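Local atomic coordinates of beta-glucuronidase (PDB entry 6XXW), a protein that probably hydrolyses beta-D-glucuronides, releasing glucuronic acid, as a glycoside hydrolase of family 2. Residues Phe176-Pro185 with His307-Leu317; Val359-Gly367 with His391-Asp402. One frame throughout, in Å; residues are numbered along the deposited sequence. Where two conformers were deposited one is given.

Contact 1. Residues Phe176-Pro185 with His307-Leu317; sequences FFNYSGIHRP and HEDSDIRGKGL
K315 threads its bent side chain between two aromatic residues, H183 and Y179, of the 176-185 segment, and each ring has a carbon of the 307-317 loop over one face: K315 CB on H183, G314 CA on Y179. K315 CB stands 3.7 Å from the centroid of the H183 imidazole, a CH-pi contact only 8° off the ring normal, with G181 O over the opposite face. G314 CA makes the same kind of contact with the Y179 phenol, and F177 backs the other face of that ring. Glycine suits position 314 on two counts: a type II' turn runs from R313 to G316 with positive phi here, and with CA lying this close over the Y179 ring there is no room for a CB pointing at it. Farther along K315, CG packs on Y179 CB at 3.6 Å, and bends in the outer half of the chain swing NZ back to E308 O, 2.7 Å away. NZ also bonds Y342 OH and a water held by F177 O, so the buried ammonium is well satisfied.

The contact joins the sugar-binding domain of this family 2 hydrolase to the TIM-barrel domain, through the loop that leads from strand 297-305 to helix 319-332. Between the two segments one backbone bond forms, L317 N to H183 O at 2.8 Å, while L317 CD2 lies against P185 CD, 3.5 Å away. Arginine has the length to span the interface: the extended chain of R184 brings R184 NH2 within 2.7 Å of E308 OE1, a salt bridge in the guanidinium plane that uses the syn lone pair of the carboxylate. A second water links R184 NE to K315 O. At the other end of the segment, F176 CD1 touches H307 CE1 at 3.5 Å, the two rings inclined by 47°.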
loop_
_atom_site.group_PDB
_atom_site.type_symbol
_atom_site.label_atom_id
_atom_site.label_comp_id
_atom_site.label_asym_id
_atom_site.label_seq_id
_atom_site.Cartn_x
_atom_site.Cartn_y
_atom_site.Cartn_z
ATOM N N PHE A 176 -13.567 -12.847 -15.296
ATOM C CA PHE A 176 -12.215 -13.298 -14.995
ATOM C C PHE A 176 -11.437 -13.222 -16.295
ATOM O O PHE A 176 -12.017 -13.335 -17.372
ATOM C CB PHE A 176 -12.162 -14.710 -14.384
ATOM C CG PHE A 176 -12.914 -15.780 -15.168
ATOM C CD1 PHE A 176 -14.275 -15.964 -14.979
ATOM C CD2 PHE A 176 -12.239 -16.627 -16.053
ATOM C CE1 PHE A 176 -14.961 -16.954 -15.669
ATOM C CE2 PHE A 176 -12.917 -17.624 -16.755
ATOM C CZ PHE A 176 -14.284 -17.784 -16.565
ATOM N N PHE A 177 -10.129 -13.002 -16.190
ATOM C CA PHE A 177 -9.330 -12.734 -17.379
ATOM C C PHE A 177 -9.247 -13.966 -18.273
ATOM O O PHE A 177 -9.116 -15.095 -17.789
ATOM C CB PHE A 177 -7.914 -12.284 -16.997
ATOM C CG PHE A 177 -7.075 -11.883 -18.183
ATOM C CD1 PHE A 177 -7.467 -10.824 -18.999
ATOM C CD2 PHE A 177 -5.913 -12.565 -18.495
ATOM C CE1 PHE A 177 -6.702 -10.448 -20.093
ATOM C CE2 PHE A 177 -5.143 -12.193 -19.581
ATOM C CZ PHE A 177 -5.544 -11.141 -20.388
ATOM N N ASN A 178 -9.279 -13.738 -19.590
ATOM C CA ASN A 178 -9.204 -14.823 -20.574
ATOM C C ASN A 178 -7.759 -15.309 -20.740
ATOM O O ASN A 178 -7.169 -15.257 -21.820
ATOM C CB ASN A 178 -9.788 -14.354 -21.903
ATOM C CG ASN A 178 -9.943 -15.485 -22.920
ATOM O OD1 ASN A 178 -10.380 -16.596 -22.588
ATOM N ND2 ASN A 178 -9.582 -15.200 -24.167
ATOM N N TYR A 179 -7.182 -15.773 -19.630
ATOM C CA TYR A 179 -5.857 -16.392 -19.668
ATOM C C TYR A 179 -5.856 -17.585 -20.620
ATOM O O TYR A 179 -6.833 -18.338 -20.699
ATOM C CB TYR A 179 -5.446 -16.873 -18.278
ATOM C CG TYR A 179 -4.818 -15.838 -17.360
ATOM C CD1 TYR A 179 -3.632 -15.188 -17.699
ATOM C CD2 TYR A 179 -5.406 -15.543 -16.123
ATOM C CE1 TYR A 179 -3.061 -14.237 -16.840
ATOM C CE2 TYR A 179 -4.838 -14.607 -15.255
ATOM C CZ TYR A 179 -3.676 -13.961 -15.619
ATOM O OH TYR A 179 -3.132 -13.056 -14.744
ATOM N N SER A 180 -4.737 -17.779 -21.318
ATOM C CA SER A 180 -4.619 -18.872 -22.264
ATOM C C SER A 180 -3.254 -19.535 -22.156
ATOM O O SER A 180 -2.297 -18.979 -21.601
ATOM C CB SER A 180 -4.844 -18.402 -23.708
ATOM O OG SER A 180 -4.804 -19.529 -24.594
ATOM N N GLY A 181 -3.175 -20.734 -22.722
ATOM C CA GLY A 181 -1.978 -21.545 -22.678
ATOM C C GLY A 181 -2.308 -22.946 -22.227
ATOM O O GLY A 181 -3.476 -23.348 -22.167
ATOM N N ILE A 182 -1.264 -23.710 -21.906
ATOM C CA ILE A 182 -1.422 -25.068 -21.395
ATOM C C ILE A 182 -1.409 -24.964 -19.875
ATOM O O ILE A 182 -0.349 -24.825 -19.258
ATOM C CB ILE A 182 -0.333 -26.014 -21.903
ATOM C CG1 ILE A 182 -0.337 -26.074 -23.436
ATOM C CG2 ILE A 182 -0.572 -27.428 -21.341
ATOM C CD1 ILE A 182 0.891 -26.763 -24.019
ATOM N N HIS A 183 -2.590 -25.072 -19.266
ATOM C CA HIS A 183 -2.783 -24.733 -17.862
ATOM C C HIS A 183 -2.568 -25.907 -16.919
ATOM O O HIS A 183 -2.420 -25.698 -15.712
ATOM C CB HIS A 183 -4.189 -24.159 -17.666
ATOM C CG HIS A 183 -4.379 -22.807 -18.287
ATOM N ND1 HIS A 183 -5.617 -22.312 -18.635
ATOM C CD2 HIS A 183 -3.486 -21.835 -18.590
ATOM C CE1 HIS A 183 -5.478 -21.096 -19.136
ATOM N NE2 HIS A 183 -4.194 -20.780 -19.113
ATOM N N ARG A 184 -2.546 -27.131 -17.423
ATOM C CA ARG A 184 -2.369 -28.300 -16.579
ATOM C C ARG A 184 -1.380 -29.240 -17.260
ATOM O O ARG A 184 -1.139 -29.121 -18.465
ATOM C CB ARG A 184 -3.719 -28.984 -16.297
ATOM C CG ARG A 184 -4.680 -28.040 -15.559
ATOM C CD ARG A 184 -6.063 -28.614 -15.328
ATOM N NE ARG A 184 -6.984 -27.549 -14.937
ATOM C CZ ARG A 184 -8.304 -27.613 -15.090
ATOM N NH1 ARG A 184 -8.858 -28.703 -15.616
ATOM N NH2 ARG A 184 -9.071 -26.599 -14.710
ATOM N N PRO A 185 -0.783 -30.163 -16.502
ATOM C CA PRO A 185 0.383 -30.898 -17.015
ATOM C C PRO A 185 0.094 -31.705 -18.274
ATOM O O PRO A 185 -0.990 -32.260 -18.454
ATOM C CB PRO A 185 0.758 -31.811 -15.842
ATOM C CG PRO A 185 0.356 -31.010 -14.632
ATOM C CD PRO A 185 -0.947 -30.367 -15.047
ATOM N N HIS A 307 -11.034 -19.362 -7.639
ATOM C CA HIS A 307 -10.668 -19.253 -9.045
ATOM C C HIS A 307 -9.329 -19.948 -9.194
ATOM O O HIS A 307 -8.549 -19.999 -8.245
ATOM C CB HIS A 307 -10.538 -17.797 -9.532
ATOM C CG HIS A 307 -11.725 -17.305 -10.294
ATOM N ND1 HIS A 307 -12.190 -17.925 -11.433
ATOM C CD2 HIS A 307 -12.554 -16.259 -10.071
ATOM C CE1 HIS A 307 -13.255 -17.287 -11.876
ATOM N NE2 HIS A 307 -13.497 -16.272 -11.066
ATOM N N GLU A 308 -9.048 -20.463 -10.388
ATOM C CA GLU A 308 -7.709 -20.979 -10.659
ATOM C C GLU A 308 -6.897 -19.799 -11.169
ATOM O O GLU A 308 -6.942 -19.460 -12.350
ATOM C CB GLU A 308 -7.756 -22.145 -11.639
ATOM C CG GLU A 308 -8.245 -23.421 -10.978
ATOM C CD GLU A 308 -8.140 -24.625 -11.889
ATOM O OE1 GLU A 308 -8.601 -24.530 -13.050
ATOM O OE2 GLU A 308 -7.585 -25.663 -11.448
ATOM N N ASP A 309 -6.168 -19.156 -10.257
ATOM C CA ASP A 309 -5.531 -17.879 -10.536
ATOM C C ASP A 309 -4.442 -17.675 -9.495
ATOM O O ASP A 309 -4.673 -17.899 -8.303
ATOM C CB ASP A 309 -6.571 -16.738 -10.488
ATOM C CG ASP A 309 -5.935 -15.352 -10.482
ATOM O OD1 ASP A 309 -5.421 -14.916 -9.427
ATOM O OD2 ASP A 309 -5.952 -14.699 -11.543
ATOM N N SER A 310 -3.265 -17.270 -9.949
ATOM C CA SER A 310 -2.175 -16.930 -9.044
ATOM C C SER A 310 -1.170 -16.070 -9.801
ATOM O O SER A 310 -1.219 -15.971 -11.035
ATOM C CB SER A 310 -1.576 -18.220 -8.432
ATOM O OG SER A 310 -0.628 -18.835 -9.296
ATOM N N ASP A 311 -0.281 -15.411 -9.041
ATOM C CA ASP A 311 0.665 -14.462 -9.621
ATOM C C ASP A 311 1.528 -15.121 -10.689
ATOM O O ASP A 311 2.034 -16.233 -10.502
ATOM C CB ASP A 311 1.584 -13.879 -8.538
ATOM C CG ASP A 311 0.995 -12.667 -7.837
ATOM O OD1 ASP A 311 0.126 -11.977 -8.413
ATOM O OD2 ASP A 311 1.415 -12.400 -6.685
ATOM N N ILE A 312 1.709 -14.411 -11.808
ATOM C CA ILE A 312 2.667 -14.725 -12.875
ATOM C C ILE A 312 2.199 -15.880 -13.759
ATOM O O ILE A 312 2.202 -15.759 -14.986
ATOM C CB ILE A 312 4.088 -15.026 -12.354
ATOM C CG1 ILE A 312 4.580 -13.983 -11.335
ATOM C CG2 ILE A 312 5.061 -15.042 -13.538
ATOM C CD1 ILE A 312 4.509 -12.573 -11.852
ATOM N N ARG A 313 1.795 -17.002 -13.172
ATOM C CA ARG A 313 1.436 -18.177 -13.965
ATOM C C ARG A 313 -0.019 -18.179 -14.421
ATOM O O ARG A 313 -0.417 -19.084 -15.171
ATOM C CB ARG A 313 1.729 -19.454 -13.175
ATOM C CG ARG A 313 0.716 -19.783 -12.098
ATOM C CD ARG A 313 1.318 -20.721 -11.058
ATOM N NE ARG A 313 2.401 -20.071 -10.323
ATOM C CZ ARG A 313 3.672 -20.453 -10.362
ATOM N NH1 ARG A 313 4.039 -21.500 -11.100
ATOM N NH2 ARG A 313 4.577 -19.790 -9.660
ATOM N N GLY A 314 -0.818 -17.198 -14.001
ATOM C CA GLY A 314 -2.203 -17.124 -14.423
ATOM C C GLY A 314 -3.007 -18.298 -13.915
ATOM O O GLY A 314 -3.107 -18.498 -12.702
ATOM N N LYS A 315 -3.563 -19.095 -14.823
ATOM C CA LYS A 315 -4.370 -20.254 -14.452
ATOM C C LYS A 315 -3.563 -21.544 -14.348
ATOM O O LYS A 315 -4.150 -22.618 -14.149
ATOM C CB LYS A 315 -5.519 -20.436 -15.459
ATOM C CG LYS A 315 -6.390 -19.170 -15.614
ATOM C CD LYS A 315 -7.701 -19.472 -16.339
ATOM C CE LYS A 315 -8.834 -19.810 -15.360
ATOM N NZ LYS A 315 -8.876 -18.903 -14.164
ATOM N N GLY A 316 -2.241 -21.472 -14.478
ATOM C CA GLY A 316 -1.439 -22.685 -14.479
ATOM C C GLY A 316 -1.483 -23.399 -13.141
ATOM O O GLY A 316 -1.475 -22.773 -12.078
ATOM N N LEU A 317 -1.530 -24.739 -13.206
ATOM C CA LEU A 317 -1.466 -25.579 -12.012
ATOM C C LEU A 317 -0.179 -25.338 -11.232
ATOM O O LEU A 317 0.912 -25.310 -11.809
ATOM C CB LEU A 317 -1.541 -27.059 -12.401
ATOM C CG LEU A 317 -1.366 -28.008 -11.214
ATOM C CD1 LEU A 317 -2.692 -28.198 -10.521
ATOM C CD2 LEU A 317 -0.812 -29.351 -11.653
HETATM O O HOH W 1 -8.836 -16.269 -15.258
HETATM O O HOH W 2 -5.362 -25.285 -13.813
#

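Contact 2. Residues Val359-Gly367 with His391-Asp402; sequences VIEEAPAVG and HLEIMRELIARD
Strand 359-362 and helix 391-402 run roughly antiparallel, at 146°, with their axes 10.7 Å apart at closest approach. Both belong to the TIM-barrel domain: the strand is one of the parallel staves and the helix, which leads into strand 408-415, packs outside it in the beta-alpha-beta crossover of this fold.

Small residues just after the strand let the chain lie close to the helix. The methyl of A363 faces it and meets M395 SD at 3.6 Å, with M395 folded at chi2 and chi3 to bring its sulfur there. P364 CD rests on I394 CG2, 3.7 Å away, a compact ring against a branched aliphatic chain. A365, centre of an inverse gamma turn, sets CB 3.3 Å from H391 CE1. That imidazole extends from the helix because its CG is anti to the backbone N (chi1 -159°), and its ND1 is bonded to Y427 OH, which fixes how the ring is turned.

Two residues before A363, E361 sends an extended chain toward the C-terminal end of the helix. Its CD lies 3.6 Å from L398 CD1; the leucine and glutamate chains lie alongside, pointing opposite ways, and the leucine methyl packs against the buried carboxylate. The carboxylate then joins a network with R401 and D402. R401 holds D402 with two nitrogens, NE to OD1 and NH2 to OD2, and NH2 also reaches E361 OE2 in a 3.2 Å salt bridge, besides bonding Y344 O. An arginine suits this place, since it can serve two acids at once. The two carboxylates are nearly coplanar, 4° apart, and E361 OE1 lies just 2.5 Å from D402 OD2, a separation at which one of the acids probably holds a proton.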
loop_
_atom_site.group_PDB
_atom_site.type_symbol
_atom_site.label_atom_id
_atom_site.label_comp_id
_atom_site.label_asym_id
_atom_site.label_seq_id
_atom_site.Cartn_x
_atom_site.Cartn_y
_atom_site.Cartn_z
ATOM N N VAL A 359 -16.931 -29.947 -2.193
ATOM C CA VAL A 359 -16.763 -29.177 -3.417
ATOM C C VAL A 359 -18.073 -29.178 -4.203
ATOM O O VAL A 359 -18.647 -30.240 -4.467
ATOM C CB VAL A 359 -15.613 -29.743 -4.270
ATOM C CG1 VAL A 359 -15.534 -29.019 -5.590
ATOM C CG2 VAL A 359 -14.291 -29.626 -3.510
ATOM N N ILE A 360 -18.536 -27.992 -4.573
ATOM C CA ILE A 360 -19.554 -27.834 -5.610
ATOM C C ILE A 360 -18.789 -27.598 -6.902
ATOM O O ILE A 360 -18.176 -26.542 -7.073
ATOM C CB ILE A 360 -20.502 -26.658 -5.313
ATOM C CG1 ILE A 360 -21.175 -26.816 -3.945
ATOM C CG2 ILE A 360 -21.559 -26.537 -6.412
ATOM C CD1 ILE A 360 -21.845 -25.541 -3.424
ATOM N N GLU A 361 -18.810 -28.556 -7.823
ATOM C CA GLU A 361 -18.043 -28.379 -9.046
ATOM C C GLU A 361 -18.949 -27.892 -10.166
ATOM O O GLU A 361 -20.046 -28.422 -10.371
ATOM C CB GLU A 361 -17.312 -29.650 -9.463
ATOM C CG GLU A 361 -16.418 -29.389 -10.667
ATOM C CD GLU A 361 -15.310 -30.395 -10.792
ATOM O OE1 GLU A 361 -15.579 -31.585 -10.527
ATOM O OE2 GLU A 361 -14.183 -29.988 -11.149
ATOM N N GLU A 362 -18.480 -26.872 -10.881
ATOM C CA GLU A 362 -19.303 -26.076 -11.774
ATOM C C GLU A 362 -18.808 -26.176 -13.212
ATOM O O GLU A 362 -17.597 -26.110 -13.477
ATOM C CB GLU A 362 -19.294 -24.614 -11.308
ATOM C CG GLU A 362 -20.158 -23.688 -12.112
ATOM C CD GLU A 362 -20.386 -22.400 -11.368
ATOM O OE1 GLU A 362 -21.191 -22.407 -10.401
ATOM O OE2 GLU A 362 -19.744 -21.395 -11.737
ATOM N N ALA A 363 -19.756 -26.329 -14.133
ATOM C CA ALA A 363 -19.483 -26.281 -15.561
ATOM C C ALA A 363 -19.173 -24.852 -16.001
ATOM O O ALA A 363 -19.628 -23.887 -15.378
ATOM C CB ALA A 363 -20.686 -26.820 -16.339
ATOM N N PRO A 364 -18.436 -24.690 -17.110
ATOM C CA PRO A 364 -17.974 -23.348 -17.504
ATOM C C PRO A 364 -19.020 -22.475 -18.186
ATOM O O PRO A 364 -18.657 -21.627 -19.014
ATOM C CB PRO A 364 -16.816 -23.644 -18.474
ATOM C CG PRO A 364 -16.715 -25.116 -18.579
ATOM C CD PRO A 364 -17.941 -25.728 -18.027
ATOM N N ALA A 365 -20.302 -22.653 -17.852
ATOM C CA ALA A 365 -21.387 -21.866 -18.443
ATOM C C ALA A 365 -21.553 -20.551 -17.674
ATOM O O ALA A 365 -22.549 -20.286 -16.996
ATOM C CB ALA A 365 -22.681 -22.670 -18.467
ATOM N N VAL A 366 -20.534 -19.715 -17.805
ATOM C CA VAL A 366 -20.489 -18.396 -17.192
ATOM C C VAL A 366 -20.305 -17.396 -18.323
ATOM O O VAL A 366 -19.668 -17.695 -19.337
ATOM C CB VAL A 366 -19.352 -18.301 -16.140
ATOM C CG1 VAL A 366 -17.992 -18.640 -16.768
ATOM C CG2 VAL A 366 -19.329 -16.911 -15.455
ATOM N N GLY A 367 -20.883 -16.210 -18.162
ATOM C CA GLY A 367 -20.878 -15.240 -19.231
ATOM C C GLY A 367 -22.068 -15.314 -20.158
ATOM O O GLY A 367 -22.076 -14.624 -21.185
ATOM N N HIS A 391 -22.363 -27.854 -24.170
ATOM C CA HIS A 391 -22.633 -27.932 -22.738
ATOM C C HIS A 391 -22.923 -29.369 -22.308
ATOM O O HIS A 391 -22.417 -29.836 -21.277
ATOM C CB HIS A 391 -23.801 -27.003 -22.409
ATOM C CG HIS A 391 -23.883 -26.577 -20.972
ATOM N ND1 HIS A 391 -24.556 -25.434 -20.582
ATOM C CD2 HIS A 391 -23.425 -27.150 -19.833
ATOM C CE1 HIS A 391 -24.499 -25.319 -19.267
ATOM N NE2 HIS A 391 -23.806 -26.339 -18.789
ATOM N N LEU A 392 -23.730 -30.089 -23.092
ATOM C CA LEU A 392 -24.046 -31.476 -22.757
ATOM C C LEU A 392 -22.808 -32.361 -22.829
ATOM O O LEU A 392 -22.619 -33.247 -21.985
ATOM C CB LEU A 392 -25.133 -32.016 -23.693
ATOM C CG LEU A 392 -26.487 -31.312 -23.616
ATOM C CD1 LEU A 392 -27.381 -31.705 -24.807
ATOM C CD2 LEU A 392 -27.194 -31.557 -22.277
ATOM N N GLU A 393 -21.966 -32.162 -23.844
ATOM C CA GLU A 393 -20.719 -32.924 -23.901
ATOM C C GLU A 393 -19.821 -32.590 -22.714
ATOM O O GLU A 393 -19.139 -33.473 -22.169
ATOM C CB GLU A 393 -20.002 -32.662 -25.227
ATOM C CG GLU A 393 -20.849 -33.067 -26.436
ATOM C CD GLU A 393 -20.104 -32.993 -27.764
ATOM O OE1 GLU A 393 -19.870 -31.869 -28.256
ATOM O OE2 GLU A 393 -19.774 -34.060 -28.325
ATOM N N ILE A 394 -19.817 -31.323 -22.293
ATOM C CA ILE A 394 -19.016 -30.917 -21.136
ATOM C C ILE A 394 -19.465 -31.660 -19.881
ATOM O O ILE A 394 -18.641 -32.182 -19.119
ATOM C CB ILE A 394 -19.095 -29.392 -20.935
ATOM C CG1 ILE A 394 -18.257 -28.664 -21.991
ATOM C CG2 ILE A 394 -18.670 -29.011 -19.500
ATOM C CD1 ILE A 394 -16.851 -29.171 -22.116
ATOM N N MET A 395 -20.777 -31.695 -19.629
ATOM C CA MET A 395 -21.277 -32.420 -18.458
ATOM C C MET A 395 -20.871 -33.889 -18.504
ATOM O O MET A 395 -20.534 -34.481 -17.470
ATOM C CB MET A 395 -22.807 -32.305 -18.349
ATOM C CG MET A 395 -23.375 -30.889 -18.298
ATOM S SD MET A 395 -22.541 -29.821 -17.086
ATOM C CE MET A 395 -22.772 -30.737 -15.565
ATOM N N ARG A 396 -20.903 -34.502 -19.691
ATOM C CA ARG A 396 -20.474 -35.896 -19.794
ATOM C C ARG A 396 -18.992 -36.039 -19.469
ATOM O O ARG A 396 -18.606 -36.940 -18.719
ATOM C CB ARG A 396 -20.786 -36.447 -21.187
ATOM C CG ARG A 396 -22.265 -36.404 -21.526
ATOM C CD ARG A 396 -22.558 -36.836 -22.969
ATOM N NE ARG A 396 -23.922 -36.500 -23.389
ATOM C CZ ARG A 396 -24.219 -35.834 -24.503
ATOM N NH1 ARG A 396 -23.249 -35.410 -25.300
ATOM N NH2 ARG A 396 -25.485 -35.578 -24.819
ATOM N N GLU A 397 -18.149 -35.148 -20.004
ATOM C CA GLU A 397 -16.711 -35.217 -19.733
ATOM C C GLU A 397 -16.409 -34.956 -18.261
ATOM O O GLU A 397 -15.484 -35.547 -17.680
ATOM C CB GLU A 397 -15.957 -34.194 -20.585
ATOM C CG GLU A 397 -15.961 -34.437 -22.091
ATOM C CD GLU A 397 -15.149 -33.391 -22.859
ATOM O OE1 GLU A 397 -14.112 -32.921 -22.340
ATOM O OE2 GLU A 397 -15.543 -33.041 -23.991
ATOM N N LEU A 398 -17.155 -34.039 -17.657
ATOM C CA LEU A 398 -16.879 -33.628 -16.286
ATOM C C LEU A 398 -17.250 -34.730 -15.304
ATOM O O LEU A 398 -16.469 -35.076 -14.414
ATOM C CB LEU A 398 -17.648 -32.344 -15.985
ATOM C CG LEU A 398 -17.692 -31.849 -14.543
ATOM C CD1 LEU A 398 -16.290 -31.559 -14.023
ATOM C CD2 LEU A 398 -18.580 -30.609 -14.456
ATOM N N ILE A 399 -18.439 -35.304 -15.463
ATOM C CA ILE A 399 -18.844 -36.393 -14.587
ATOM C C ILE A 399 -17.956 -37.615 -14.804
ATOM O O ILE A 399 -17.582 -38.299 -13.846
ATOM C CB ILE A 399 -20.341 -36.692 -14.800
ATOM C CG1 ILE A 399 -21.158 -35.480 -14.320
ATOM C CG2 ILE A 399 -20.750 -37.976 -14.086
ATOM C CD1 ILE A 399 -22.637 -35.557 -14.623
ATOM N N ALA A 400 -17.579 -37.901 -16.058
ATOM C CA ALA A 400 -16.686 -39.032 -16.301
ATOM C C ALA A 400 -15.347 -38.836 -15.598
ATOM O O ALA A 400 -14.742 -39.798 -15.106
ATOM C CB ALA A 400 -16.480 -39.240 -17.806
ATOM N N ARG A 401 -14.863 -37.593 -15.534
ATOM C CA ARG A 401 -13.577 -37.367 -14.885
ATOM C C ARG A 401 -13.686 -37.486 -13.372
ATOM O O ARG A 401 -12.823 -38.096 -12.733
ATOM C CB ARG A 401 -13.015 -35.998 -15.260
ATOM C CG ARG A 401 -11.535 -35.843 -14.913
ATOM C CD ARG A 401 -11.099 -34.392 -15.012
ATOM N NE ARG A 401 -11.662 -33.575 -13.934
ATOM C CZ ARG A 401 -11.394 -32.289 -13.748
ATOM N NH1 ARG A 401 -10.545 -31.656 -14.554
ATOM N NH2 ARG A 401 -11.975 -31.635 -12.751
ATOM N N ASP A 402 -14.739 -36.916 -12.777
ATOM C CA ASP A 402 -14.749 -36.652 -11.343
ATOM C C ASP A 402 -15.752 -37.483 -10.557
ATOM O O ASP A 402 -15.859 -37.299 -9.336
ATOM C CB ASP A 402 -14.992 -35.155 -11.106
ATOM C CG ASP A 402 -13.843 -34.310 -11.626
ATOM O OD1 ASP A 402 -12.765 -34.885 -11.891
ATOM O OD2 ASP A 402 -13.992 -33.087 -11.782
#

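Contact 1 closes before contact 2 opens along the chain, and their centres are 18 Å apart. Contact 1 brings the sugar-binding domain onto the loop after strand 297-305, whereas contact 2 lies wholly within the TIM-barrel domain. Strands 297-305 and 358-362 belong to the same mixed sheet, each pairing in parallel with strand 336-338 between them. The two contacts also touch directly: F176 CE1 packs on V366 CG1 at 3.6 Å, and R184 NH1 comes equally close to R401 NH1, each of these arginines having its own acidic partner. The sugar-binding domain thus meets the barrel at two of its strand-following loops and reaches the helix 385-402.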